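Local structure of uncharacterized protein (Chondromyces crocatus, 6I86) at residues R94-T99 with T104-V109; Y132-E135 with A139-A142; S24-S29 with W43-A48; S71-E76 with R118-W123. The protein is of unknown function but is encoded in the crocagin gene cluster and so probably takes part in making this ribosomally derived peptide natural product. All blocks are in the same frame, centred on the assembly; numbering follows the deposited sequence.

Contact 1. Residues R94-T99 with T104-V109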
loop_
_atom_site.group_PDB
_atom_site.type_symbol
_atom_site.label_atom_id
_atom_site.label_comp_id
_atom_site.label_asym_id
_atom_site.label_seq_id
_atom_site.Cartn_x
_atom_site.Cartn_y
_atom_site.Cartn_z
ATOM N N ARG A 94 -0.500 11.416 7.052
ATOM C CA ARG A 94 0.661 10.545 7.216
ATOM C C ARG A 94 0.269 9.136 6.786
ATOM O O ARG A 94 -0.400 8.409 7.524
ATOM C CB ARG A 94 1.153 10.574 8.657
ATOM C CG ARG A 94 2.612 10.204 8.801
ATOM C CD ARG A 94 3.047 10.211 10.250
ATOM N NE ARG A 94 4.128 9.261 10.477
ATOM C CZ ARG A 94 5.401 9.508 10.190
ATOM N NH1 ARG A 94 5.746 10.679 9.671
ATOM N NH2 ARG A 94 6.331 8.591 10.426
ATOM N N LEU A 95 0.689 8.753 5.584
ATOM C CA LEU A 95 0.405 7.433 5.037
ATOM C C LEU A 95 1.483 6.459 5.496
ATOM O O LEU A 95 2.673 6.683 5.251
ATOM C CB LEU A 95 0.345 7.491 3.512
ATOM C CG LEU A 95 0.060 6.184 2.782
ATOM C CD1 LEU A 95 -1.356 5.711 3.072
ATOM C CD2 LEU A 95 0.283 6.367 1.294
ATOM N N VAL A 96 1.068 5.386 6.170
ATOM C CA VAL A 96 1.983 4.377 6.687
ATOM C C VAL A 96 1.482 2.997 6.283
ATOM O O VAL A 96 0.339 2.822 5.854
ATOM C CB VAL A 96 2.143 4.453 8.219
ATOM C CG1 VAL A 96 2.598 5.837 8.645
ATOM C CG2 VAL A 96 0.840 4.105 8.890
ATOM N N ALA A 97 2.356 2.007 6.447
ATOM C CA ALA A 97 2.083 0.656 5.984
ATOM C C ALA A 97 2.460 -0.363 7.048
ATOM O O ALA A 97 3.407 -0.166 7.814
ATOM C CB ALA A 97 2.841 0.351 4.686
ATOM N N CYS A 98 1.702 -1.459 7.082
ATOM C CA CYS A 98 2.033 -2.619 7.895
ATOM C C CYS A 98 1.635 -3.869 7.120
ATOM O O CYS A 98 1.173 -3.794 5.978
ATOM C CB CYS A 98 1.350 -2.546 9.265
ATOM S SG CYS A 98 -0.321 -3.215 9.324
ATOM N N THR A 99 1.842 -5.029 7.739
ATOM C CA THR A 99 1.375 -6.302 7.209
ATOM C C THR A 99 0.678 -7.061 8.328
ATOM O O THR A 99 0.798 -6.719 9.506
ATOM C CB THR A 99 2.520 -7.151 6.630
ATOM O OG1 THR A 99 3.256 -7.755 7.700
ATOM C CG2 THR A 99 3.465 -6.305 5.778
ATOM N N THR A 104 3.093 -4.044 13.886
ATOM C CA THR A 104 3.760 -2.874 14.446
ATOM C C THR A 104 4.760 -2.246 13.483
ATOM O O THR A 104 5.583 -1.433 13.914
ATOM C CB THR A 104 4.478 -3.243 15.748
ATOM O OG1 THR A 104 5.555 -4.142 15.460
ATOM C CG2 THR A 104 3.515 -3.909 16.723
ATOM N N LEU A 105 4.707 -2.604 12.196
ATOM C CA LEU A 105 5.714 -2.131 11.248
ATOM C C LEU A 105 5.769 -0.609 11.216
ATOM O O LEU A 105 6.847 -0.015 11.344
ATOM C CB LEU A 105 5.432 -2.698 9.856
ATOM C CG LEU A 105 6.657 -2.853 8.951
ATOM C CD1 LEU A 105 7.661 -3.815 9.561
ATOM C CD2 LEU A 105 6.252 -3.314 7.557
ATOM N N ASN A 106 4.614 0.039 11.059
ATOM C CA ASN A 106 4.511 1.498 11.094
ATOM C C ASN A 106 5.494 2.136 10.113
ATOM O O ASN A 106 6.223 3.076 10.433
ATOM C CB ASN A 106 4.722 2.018 12.518
ATOM C CG ASN A 106 4.434 3.497 12.649
ATOM O OD1 ASN A 106 3.554 4.033 11.975
ATOM N ND2 ASN A 106 5.180 4.169 13.517
ATOM N N ARG A 107 5.517 1.592 8.901
ATOM C CA ARG A 107 6.467 2.023 7.884
ATOM C C ARG A 107 5.950 3.283 7.202
ATOM O O ARG A 107 4.918 3.246 6.524
ATOM C CB ARG A 107 6.689 0.909 6.866
ATOM C CG ARG A 107 7.636 1.284 5.743
ATOM C CD ARG A 107 9.087 1.205 6.195
ATOM N NE ARG A 107 9.404 -0.075 6.822
ATOM C CZ ARG A 107 9.786 -1.160 6.153
ATOM N NH1 ARG A 107 9.900 -1.124 4.833
ATOM N NH2 ARG A 107 10.055 -2.283 6.806
ATOM N N HIS A 108 6.663 4.391 7.378
ATOM C CA HIS A 108 6.253 5.639 6.749
ATOM C C HIS A 108 6.383 5.532 5.236
ATOM O O HIS A 108 7.433 5.139 4.717
ATOM C CB HIS A 108 7.087 6.808 7.265
ATOM C CG HIS A 108 6.686 8.127 6.683
ATOM N ND1 HIS A 108 7.596 9.025 6.167
ATOM C CD2 HIS A 108 5.467 8.696 6.526
ATOM C CE1 HIS A 108 6.956 10.091 5.723
ATOM N NE2 HIS A 108 5.662 9.917 5.929
ATOM N N VAL A 109 5.314 5.882 4.531
ATOM C CA VAL A 109 5.278 5.849 3.074
ATOM C C VAL A 109 5.395 7.253 2.495
ATOM O O VAL A 109 6.371 7.578 1.813
ATOM C CB VAL A 109 3.998 5.146 2.571
ATOM C CG1 VAL A 109 3.980 5.138 1.068
ATOM C CG2 VAL A 109 3.899 3.734 3.131
HETATM O O HOH W 1 3.621 7.028 11.982
HETATM O O HOH W 2 6.760 6.119 10.632
#

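Contact 2. Residues Y132-E135 with A139-A142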
loop_
_atom_site.group_PDB
_atom_site.type_symbol
_atom_site.label_atom_id
_atom_site.label_comp_id
_atom_site.label_asym_id
_atom_site.label_seq_id
_atom_site.Cartn_x
_atom_site.Cartn_y
_atom_site.Cartn_z
ATOM N N TYR A 132 9.296 -14.325 -4.616
ATOM C CA TYR A 132 8.948 -15.180 -3.489
ATOM C C TYR A 132 10.180 -15.707 -2.765
ATOM O O TYR A 132 10.084 -16.063 -1.586
ATOM C CB TYR A 132 8.085 -16.352 -3.962
ATOM C CG TYR A 132 6.755 -15.938 -4.548
ATOM C CD1 TYR A 132 6.033 -14.885 -4.004
ATOM C CD2 TYR A 132 6.221 -16.600 -5.646
ATOM C CE1 TYR A 132 4.813 -14.504 -4.536
ATOM C CE2 TYR A 132 5.004 -16.226 -6.183
ATOM C CZ TYR A 132 4.305 -15.176 -5.625
ATOM O OH TYR A 132 3.092 -14.798 -6.158
ATOM N N ASP A 133 11.329 -15.760 -3.439
ATOM C CA ASP A 133 12.552 -16.312 -2.870
ATOM C C ASP A 133 13.532 -15.239 -2.413
ATOM O O ASP A 133 14.665 -15.569 -2.050
ATOM C CB ASP A 133 13.234 -17.238 -3.879
ATOM C CG ASP A 133 12.424 -18.487 -4.167
ATOM O OD1 ASP A 133 11.637 -18.900 -3.291
ATOM O OD2 ASP A 133 12.581 -19.060 -5.266
ATOM N N VAL A 134 13.131 -13.966 -2.429
ATOM C CA VAL A 134 14.007 -12.911 -1.936
ATOM C C VAL A 134 14.205 -13.088 -0.439
ATOM O O VAL A 134 13.239 -13.224 0.322
ATOM C CB VAL A 134 13.427 -11.530 -2.279
ATOM C CG1 VAL A 134 14.325 -10.434 -1.749
ATOM C CG2 VAL A 134 13.262 -11.390 -3.783
ATOM N N GLU A 135 15.469 -13.097 -0.009
ATOM C CA GLU A 135 15.782 -13.392 1.385
ATOM C C GLU A 135 15.602 -12.183 2.292
ATOM O O GLU A 135 15.266 -12.342 3.471
ATOM C CB GLU A 135 17.217 -13.907 1.505
ATOM C CG GLU A 135 17.479 -15.218 0.787
ATOM C CD GLU A 135 18.958 -15.467 0.566
ATOM O OE1 GLU A 135 19.306 -16.193 -0.389
ATOM O OE2 GLU A 135 19.772 -14.934 1.348
ATOM N N ALA A 139 18.487 -7.710 -0.427
ATOM C CA ALA A 139 18.747 -8.617 -1.535
ATOM C C ALA A 139 17.728 -8.490 -2.658
ATOM O O ALA A 139 17.871 -9.166 -3.684
ATOM C CB ALA A 139 18.782 -10.063 -1.030
ATOM N N TYR A 140 16.702 -7.663 -2.488
ATOM C CA TYR A 140 15.782 -7.375 -3.576
ATOM C C TYR A 140 16.552 -6.665 -4.682
ATOM O O TYR A 140 17.134 -5.598 -4.432
ATOM C CB TYR A 140 14.615 -6.514 -3.089
ATOM C CG TYR A 140 13.459 -6.382 -4.068
ATOM C CD1 TYR A 140 13.570 -5.605 -5.216
ATOM C CD2 TYR A 140 12.250 -7.025 -3.833
ATOM C CE1 TYR A 140 12.514 -5.481 -6.107
ATOM C CE2 TYR A 140 11.188 -6.905 -4.716
ATOM C CZ TYR A 140 11.326 -6.132 -5.851
ATOM O OH TYR A 140 10.278 -6.004 -6.735
ATOM N N PRO A 141 16.602 -7.220 -5.891
ATOM C CA PRO A 141 17.425 -6.623 -6.953
ATOM C C PRO A 141 17.007 -5.190 -7.245
ATOM O O PRO A 141 15.824 -4.891 -7.423
ATOM C CB PRO A 141 17.173 -7.544 -8.153
ATOM C CG PRO A 141 16.737 -8.846 -7.547
ATOM C CD PRO A 141 15.950 -8.466 -6.327
ATOM N N ALA A 142 18.002 -4.302 -7.305
ATOM C CA ALA A 142 17.731 -2.876 -7.457
ATOM C C ALA A 142 17.006 -2.564 -8.760
ATOM O O ALA A 142 16.187 -1.639 -8.806
ATOM C CB ALA A 142 19.038 -2.089 -7.380
#

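Contact 3. Residues S24-S29 with W43-A48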
loop_
_atom_site.group_PDB
_atom_site.type_symbol
_atom_site.label_atom_id
_atom_site.label_comp_id
_atom_site.label_asym_id
_atom_site.label_seq_id
_atom_site.Cartn_x
_atom_site.Cartn_y
_atom_site.Cartn_z
ATOM N N SER A 24 -2.825 7.792 12.151
ATOM C CA SER A 24 -3.758 7.932 13.261
ATOM C C SER A 24 -4.834 6.854 13.274
ATOM O O SER A 24 -5.641 6.819 14.209
ATOM C CB SER A 24 -4.417 9.315 13.221
ATOM O OG SER A 24 -5.262 9.443 12.091
ATOM N N CYS A 25 -4.867 5.980 12.268
ATOM C CA CYS A 25 -5.882 4.936 12.216
ATOM C C CYS A 25 -5.722 3.980 13.393
ATOM O O CYS A 25 -4.610 3.734 13.871
ATOM C CB CYS A 25 -5.792 4.170 10.895
ATOM S SG CYS A 25 -7.095 2.937 10.648
ATOM N N SER A 26 -6.854 3.443 13.864
ATOM C CA SER A 26 -6.844 2.562 15.027
ATOM C C SER A 26 -5.951 1.347 14.814
ATOM O O SER A 26 -5.388 0.814 15.777
ATOM C CB SER A 26 -8.270 2.112 15.353
ATOM O OG SER A 26 -8.829 1.371 14.282
ATOM N N ILE A 27 -5.802 0.901 13.563
ATOM C CA ILE A 27 -4.977 -0.265 13.268
ATOM C C ILE A 27 -3.511 -0.032 13.614
ATOM O O ILE A 27 -2.752 -0.995 13.765
ATOM C CB ILE A 27 -5.144 -0.654 11.782
ATOM C CG1 ILE A 27 -4.605 -2.064 11.526
ATOM C CG2 ILE A 27 -4.471 0.365 10.880
ATOM C CD1 ILE A 27 -4.988 -2.634 10.176
ATOM N N ASN A 28 -3.090 1.225 13.756
ATOM C CA ASN A 28 -1.709 1.557 14.072
ATOM C C ASN A 28 -1.444 1.590 15.575
ATOM O O ASN A 28 -0.476 2.224 16.013
ATOM C CB ASN A 28 -1.332 2.899 13.437
ATOM C CG ASN A 28 0.158 3.018 13.162
ATOM O OD1 ASN A 28 0.853 2.016 13.005
ATOM N ND2 ASN A 28 0.654 4.251 13.097
ATOM N N SER A 29 -2.277 0.929 16.373
ATOM C CA SER A 29 -2.106 0.857 17.814
ATOM C C SER A 29 -2.194 -0.591 18.271
ATOM O O SER A 29 -2.852 -1.411 17.624
ATOM C CB SER A 29 -3.165 1.697 18.545
ATOM O OG SER A 29 -2.973 3.080 18.304
ATOM N N TRP A 43 -11.272 -5.625 7.624
ATOM C CA TRP A 43 -12.193 -5.514 6.497
ATOM C C TRP A 43 -13.163 -4.355 6.682
ATOM O O TRP A 43 -13.565 -3.713 5.705
ATOM C CB TRP A 43 -12.956 -6.822 6.307
ATOM C CG TRP A 43 -13.567 -6.952 4.950
ATOM C CD1 TRP A 43 -14.886 -6.819 4.625
ATOM C CD2 TRP A 43 -12.876 -7.218 3.725
ATOM N NE1 TRP A 43 -15.059 -7.000 3.273
ATOM C CE2 TRP A 43 -13.840 -7.245 2.698
ATOM C CE3 TRP A 43 -11.536 -7.443 3.400
ATOM C CZ2 TRP A 43 -13.505 -7.488 1.369
ATOM C CZ3 TRP A 43 -11.205 -7.683 2.081
ATOM C CH2 TRP A 43 -12.185 -7.705 1.081
ATOM N N ARG A 44 -13.561 -4.079 7.925
ATOM C CA ARG A 44 -14.435 -2.938 8.176
ATOM C C ARG A 44 -13.718 -1.624 7.903
ATOM O O ARG A 44 -14.318 -0.682 7.371
ATOM C CB ARG A 44 -14.954 -2.976 9.609
ATOM C CG ARG A 44 -15.922 -4.101 9.866
ATOM C CD ARG A 44 -16.931 -3.687 10.903
ATOM N NE ARG A 44 -16.345 -3.516 12.228
ATOM C CZ ARG A 44 -16.120 -4.516 13.075
ATOM N NH1 ARG A 44 -16.426 -5.760 12.729
ATOM N NH2 ARG A 44 -15.593 -4.273 14.266
ATOM N N LEU A 45 -12.436 -1.538 8.265
ATOM C CA LEU A 45 -11.655 -0.356 7.920
ATOM C C LEU A 45 -11.529 -0.206 6.410
ATOM O O LEU A 45 -11.578 0.913 5.884
ATOM C CB LEU A 45 -10.274 -0.429 8.573
ATOM C CG LEU A 45 -10.203 -0.196 10.083
ATOM C CD1 LEU A 45 -8.788 -0.426 10.599
ATOM C CD2 LEU A 45 -10.684 1.205 10.428
ATOM N N LYS A 46 -11.372 -1.324 5.694
ATOM C CA LYS A 46 -11.324 -1.267 4.237
ATOM C C LYS A 46 -12.650 -0.780 3.667
ATOM O O LYS A 46 -12.679 0.074 2.772
ATOM C CB LYS A 46 -10.971 -2.639 3.665
ATOM C CG LYS A 46 -11.038 -2.702 2.148
ATOM C CD LYS A 46 -10.739 -4.097 1.628
ATOM C CE LYS A 46 -11.478 -4.356 0.327
ATOM N NZ LYS A 46 -11.341 -3.215 -0.619
ATOM N N ILE A 47 -13.762 -1.322 4.171
ATOM C CA ILE A 47 -15.080 -0.894 3.709
ATOM C C ILE A 47 -15.269 0.599 3.948
ATOM O O ILE A 47 -15.852 1.307 3.118
ATOM C CB ILE A 47 -16.181 -1.724 4.399
ATOM C CG1 ILE A 47 -16.130 -3.178 3.926
ATOM C CG2 ILE A 47 -17.558 -1.133 4.128
ATOM C CD1 ILE A 47 -17.093 -4.090 4.655
ATOM N N ALA A 48 -14.766 1.101 5.074
ATOM C CA ALA A 48 -14.905 2.506 5.436
ATOM C C ALA A 48 -13.862 3.399 4.776
ATOM O O ALA A 48 -13.788 4.587 5.111
ATOM C CB ALA A 48 -14.838 2.666 6.958
#

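Contact 4. Residues S71-E76 with R118-W123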
loop_
_atom_site.group_PDB
_atom_site.type_symbol
_atom_site.label_atom_id
_atom_site.label_comp_id
_atom_site.label_asym_id
_atom_site.label_seq_id
_atom_site.Cartn_x
_atom_site.Cartn_y
_atom_site.Cartn_z
ATOM N N SER A 71 -3.738 13.993 -10.670
ATOM C CA SER A 71 -4.937 13.357 -11.201
ATOM C C SER A 71 -4.595 11.902 -11.501
ATOM O O SER A 71 -3.513 11.418 -11.151
ATOM C CB SER A 71 -5.454 14.103 -12.437
ATOM O OG SER A 71 -4.590 13.928 -13.546
ATOM N N ALA A 72 -5.523 11.201 -12.149
ATOM C CA ALA A 72 -5.270 9.830 -12.557
ATOM C C ALA A 72 -4.056 9.781 -13.487
ATOM O O ALA A 72 -3.809 10.725 -14.248
ATOM C CB ALA A 72 -6.496 9.245 -13.256
ATOM N N PRO A 73 -3.275 8.700 -13.443
ATOM C CA PRO A 73 -2.048 8.651 -14.246
ATOM C C PRO A 73 -2.350 8.667 -15.735
ATOM O O PRO A 73 -3.330 8.082 -16.199
ATOM C CB PRO A 73 -1.391 7.333 -13.817
ATOM C CG PRO A 73 -2.505 6.516 -13.239
ATOM C CD PRO A 73 -3.447 7.496 -12.612
ATOM N N ALA A 74 -1.497 9.370 -16.482
ATOM C CA ALA A 74 -1.612 9.371 -17.934
ATOM C C ALA A 74 -1.217 8.023 -18.520
ATOM O O ALA A 74 -1.738 7.624 -19.568
ATOM C CB ALA A 74 -0.750 10.485 -18.529
ATOM N N PHE A 75 -0.313 7.306 -17.857
ATOM C CA PHE A 75 0.168 6.017 -18.332
ATOM C C PHE A 75 0.002 4.980 -17.235
ATOM O O PHE A 75 0.479 5.173 -16.111
ATOM C CB PHE A 75 1.633 6.097 -18.768
ATOM C CG PHE A 75 1.868 7.056 -19.895
ATOM C CD1 PHE A 75 1.660 6.667 -21.208
ATOM C CD2 PHE A 75 2.284 8.353 -19.642
ATOM C CE1 PHE A 75 1.868 7.551 -22.252
ATOM C CE2 PHE A 75 2.494 9.244 -20.682
ATOM C CZ PHE A 75 2.286 8.844 -21.988
ATOM N N GLU A 76 -0.666 3.882 -17.567
ATOM C CA GLU A 76 -0.838 2.787 -16.630
ATOM C C GLU A 76 0.498 2.094 -16.368
ATOM O O GLU A 76 1.442 2.179 -17.160
ATOM C CB GLU A 76 -1.858 1.785 -17.172
ATOM C CG GLU A 76 -1.347 0.972 -18.360
ATOM C CD GLU A 76 -2.466 0.332 -19.162
ATOM O OE1 GLU A 76 -3.646 0.517 -18.796
ATOM O OE2 GLU A 76 -2.165 -0.347 -20.167
ATOM N N ARG A 118 -8.786 9.558 -4.060
ATOM C CA ARG A 118 -8.957 8.394 -4.912
ATOM C C ARG A 118 -7.637 7.635 -4.982
ATOM O O ARG A 118 -6.554 8.225 -4.952
ATOM C CB ARG A 118 -9.428 8.804 -6.308
ATOM C CG ARG A 118 -10.688 8.076 -6.746
ATOM C CD ARG A 118 -11.295 8.652 -8.017
ATOM N NE ARG A 118 -11.974 9.928 -7.798
ATOM C CZ ARG A 118 -13.190 10.042 -7.273
ATOM N NH1 ARG A 118 -13.741 11.239 -7.117
ATOM N NH2 ARG A 118 -13.852 8.959 -6.888
ATOM N N VAL A 119 -7.731 6.312 -5.038
ATOM C CA VAL A 119 -6.559 5.449 -4.955
ATOM C C VAL A 119 -6.629 4.439 -6.086
ATOM O O VAL A 119 -7.630 3.728 -6.228
ATOM C CB VAL A 119 -6.465 4.728 -3.600
ATOM C CG1 VAL A 119 -5.319 3.721 -3.615
ATOM C CG2 VAL A 119 -6.274 5.732 -2.484
ATOM N N LEU A 120 -5.572 4.374 -6.886
ATOM C CA LEU A 120 -5.433 3.348 -7.906
ATOM C C LEU A 120 -4.412 2.329 -7.423
ATOM O O LEU A 120 -3.247 2.673 -7.191
ATOM C CB LEU A 120 -5.006 3.947 -9.244
ATOM C CG LEU A 120 -4.913 2.942 -10.394
ATOM C CD1 LEU A 120 -6.307 2.441 -10.752
ATOM C CD2 LEU A 120 -4.242 3.575 -11.606
ATOM N N ARG A 121 -4.850 1.086 -7.261
ATOM C CA ARG A 121 -3.952 -0.026 -6.990
ATOM C C ARG A 121 -3.643 -0.727 -8.303
ATOM O O ARG A 121 -4.531 -1.338 -8.906
ATOM C CB ARG A 121 -4.558 -1.020 -6.001
ATOM C CG ARG A 121 -3.745 -2.307 -5.897
ATOM C CD ARG A 121 -4.421 -3.345 -5.021
ATOM N NE ARG A 121 -5.371 -4.176 -5.751
ATOM C CZ ARG A 121 -5.069 -5.369 -6.254
ATOM N NH1 ARG A 121 -3.843 -5.856 -6.108
ATOM N NH2 ARG A 121 -5.986 -6.075 -6.901
ATOM N N GLU A 122 -2.393 -0.636 -8.741
ATOM C CA GLU A 122 -1.899 -1.377 -9.892
ATOM C C GLU A 122 -0.922 -2.432 -9.393
ATOM O O GLU A 122 -0.011 -2.118 -8.620
ATOM C CB GLU A 122 -1.212 -0.451 -10.893
ATOM C CG GLU A 122 -2.139 0.575 -11.506
ATOM C CD GLU A 122 -1.425 1.522 -12.444
ATOM O OE1 GLU A 122 -1.625 1.408 -13.671
ATOM O OE2 GLU A 122 -0.661 2.383 -11.952
ATOM N N TRP A 123 -1.113 -3.674 -9.825
ATOM C CA TRP A 123 -0.274 -4.763 -9.353
ATOM C C TRP A 123 0.076 -5.686 -10.507
ATOM O O TRP A 123 -0.754 -5.952 -11.382
ATOM C CB TRP A 123 -0.971 -5.557 -8.240
ATOM C CG TRP A 123 -0.039 -6.420 -7.467
ATOM C CD1 TRP A 123 0.241 -7.735 -7.692
ATOM C CD2 TRP A 123 0.753 -6.026 -6.343
ATOM N NE1 TRP A 123 1.153 -8.188 -6.771
ATOM C CE2 TRP A 123 1.484 -7.156 -5.931
ATOM C CE3 TRP A 123 0.912 -4.828 -5.642
ATOM C CZ2 TRP A 123 2.362 -7.123 -4.851
ATOM C CZ3 TRP A 123 1.781 -4.796 -4.573
ATOM C CH2 TRP A 123 2.496 -5.936 -4.186
HETATM O O HOH W 3 0.550 4.563 -13.170
#

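Contact 1. Residues R94-T99 with T104-V109
R94 lays its guanidinium flat over the imidazole of H108, the two planes only 4° apart and their centres 4.1 Å from each other. CD2 of the histidine sits over the centre of the guanidinium, while NH1 of R94 lies over the ring towards its rim. The arginine gets there with CG anti to its own backbone N (chi1 -156°) and the chain extended as far as NE. Two waters meet the edge of the same group in its plane: one joins R94 NE to N106 OD1, the other R94 NH2 to N106 O. The histidine NE2 is hydrogen-bonded to T111 OG1, and N106 OD1 also receives N28 ND2. The backbones of the two strands form an antiparallel beta hairpin. A97 and R107 are a hydrogen-bonded pair, A97 N to R107 O at 2.8 Å and R107 N to A97 O at 3.0 Å, followed by V109 N to L95 O at 2.9 Å. On the face that carries A97, L95 CD2 meets V109 CG1 at 3.9 Å, and A97 CB touches V109 CG2 at the same distance. With R94 cut back to an alanine, one face of the H108 ring would probably lose its stacking partner, and both waters the N-H groups that donate to them. The hairpin thus joins an apolar face to a hydrated cationic stack, which would probably disfavour a protonated H108.

Contact 2. Residues Y132-E135 with A139-A142
V134 points its side chain at the backbone that links A139 to Y140, and this one residue carries nearly all of the contact between two parts of the long loop that follows helix 125-128. The interaction is apolar. CG1 does the touching: it stands 3.7 Å from Y140 N, 4.0 Å from A139 C and 4.2 Å from Y140 CB. With chi1 at 179°, CG1 extends opposite the backbone N of the valine, which carries it to the peptide between the two residues. The other methyl, CG2, approaches the Y140 ring obliquely. A139 also turns its CB towards V134, at the exposed border of the contact.

No hydrogen bond crosses between 132-135 and 139-142, and the polar end of Y140 finds its partner beyond them. Its OH is hydrogen-bonded to D147 OD2, further along the same loop. A weak hydrogen bond joins A139 N to S136 OG, in the residues linking the two segments.

Neighbouring side chains place the loop on the fold. The Y140 ring meets that of H131 with planes at about 35°, and strand 60-69 touches both sides, Y61 against V134 and K63 against Y140. The chemistry is therefore that of a loop folded back on itself chiefly through the methyls of one valine, CG1 foremost, with its direct cross-contacts nonpolar and the tyrosine hydroxyl tied to D147 at the far end of the ring.

Contact 3. Residues S24-S29 with W43-A48
C25 begins the contact between the loop after strand 17-22, which contains a short 3-10 turn at 26-27, and the C-terminal end of helix 38-47. Its SG lies 3.8 Å from L45 CD1 and 4.0 Å from L45 CD2, so the sulfur faces both methyls of the leucine fork. The thiol is carried to this position with SG anti to the backbone N (chi1 -175°), while the carbonyl of the same residue accepts N28 N and closes the turn.

S26 follows at the exposed border, its OG 4.1 Å from L45 CD1, an approach of a hydroxyl to a methyl without a hydrogen bond. The carbonyl of S26 takes up S29 N, so a second backbone bond keeps the loop curled while the residues on its helix side are presented to L45.

I27 is buried and directs its side chain towards the helix; here CB itself makes the contact. Its carbonyl oxygen accepts a hydrogen bond from W33 NE1, and its side chain also packs against L19 and F21 of strand 17-22. L45 also packs against F32 of helix 30-34 and L51 of strand 51-55, so the leucine links the helix to the loop beside the edge strand 51-55 of the four-stranded antiparallel sheet. Although three residues of the loop take part, the helix meets them through L45 alone. One methyl is common to all three approaches: CD1 of L45 also lies 3.8 Å from I27 CB.

Contact 4. Residues S71-E76 with R118-W123
L120 lies on strand 115-123, an inner strand of the five-stranded mixed beta-sheet, and reaches P73 in the loop that leaves strand 60-69. Its CD2 is 3.8 Å from P73 CG and 4.1 Å from P73 CD, so one methyl rests against the outer carbons of the pyrrolidine ring; the two side chains cross obliquely. The leucine holds CG anti to its backbone N (chi1 -177°), which turns CD2 toward the proline. Its backbone pairs with T151, and W153 of strand 148-154 touches both L120 and A72, which places the proline loop over that part of the sheet.

Two residues on, E122 points from the same strand towards the same loop. It is buried, and its chain runs straight beyond CG, bringing the carboxylate up to the backbone at E76. The two carboxylate oxygens have separate tasks. OE1 accepts a hydrogen bond from M77 N, just beyond the loop segment, and lies 3.4 Å from E76 CA and 3.5 Å from E76 CB. OE2 accepts a hydrogen bond from a water that also donates one to F75 O, so the loop is held both directly and through solvent.

E76 sends its own carboxylate away from the contact, and the two acidic groups do not meet: E76 OE1 and E122 OE1 are 5.6 Å apart. Their like charges would probably favour this separation, while the bond from M77 N is likely to steady the charge on E122. The bridging water stands 2.8 Å from E122 OE2 and 3.0 Å from F75 O.

In the fold
Along the chain contact 3 comes first; contact 4 then opens at 71-76 and closes at 118-123 with contact 1 lying between, and contact 2 follows last. Contacts 1 and 3 are neighbours, centres 12 Å apart, and meet where N28 ND2 probably bonds N106 OD1, joining the hairpin of the four-stranded sheet to the loop leaving its strand 17-22. Contact 4 belongs to the five-stranded sheet, across the chain's centre from contact 1, with centres 21 Å apart. Contact 2 lies in an outlying loop about 30 Å, centre to centre, from contact 3. Contacts 1 and 4 thus belong to different sheets, contact 3 ties helix 38-47 to the four-stranded one, and contact 2 lies at the periphery.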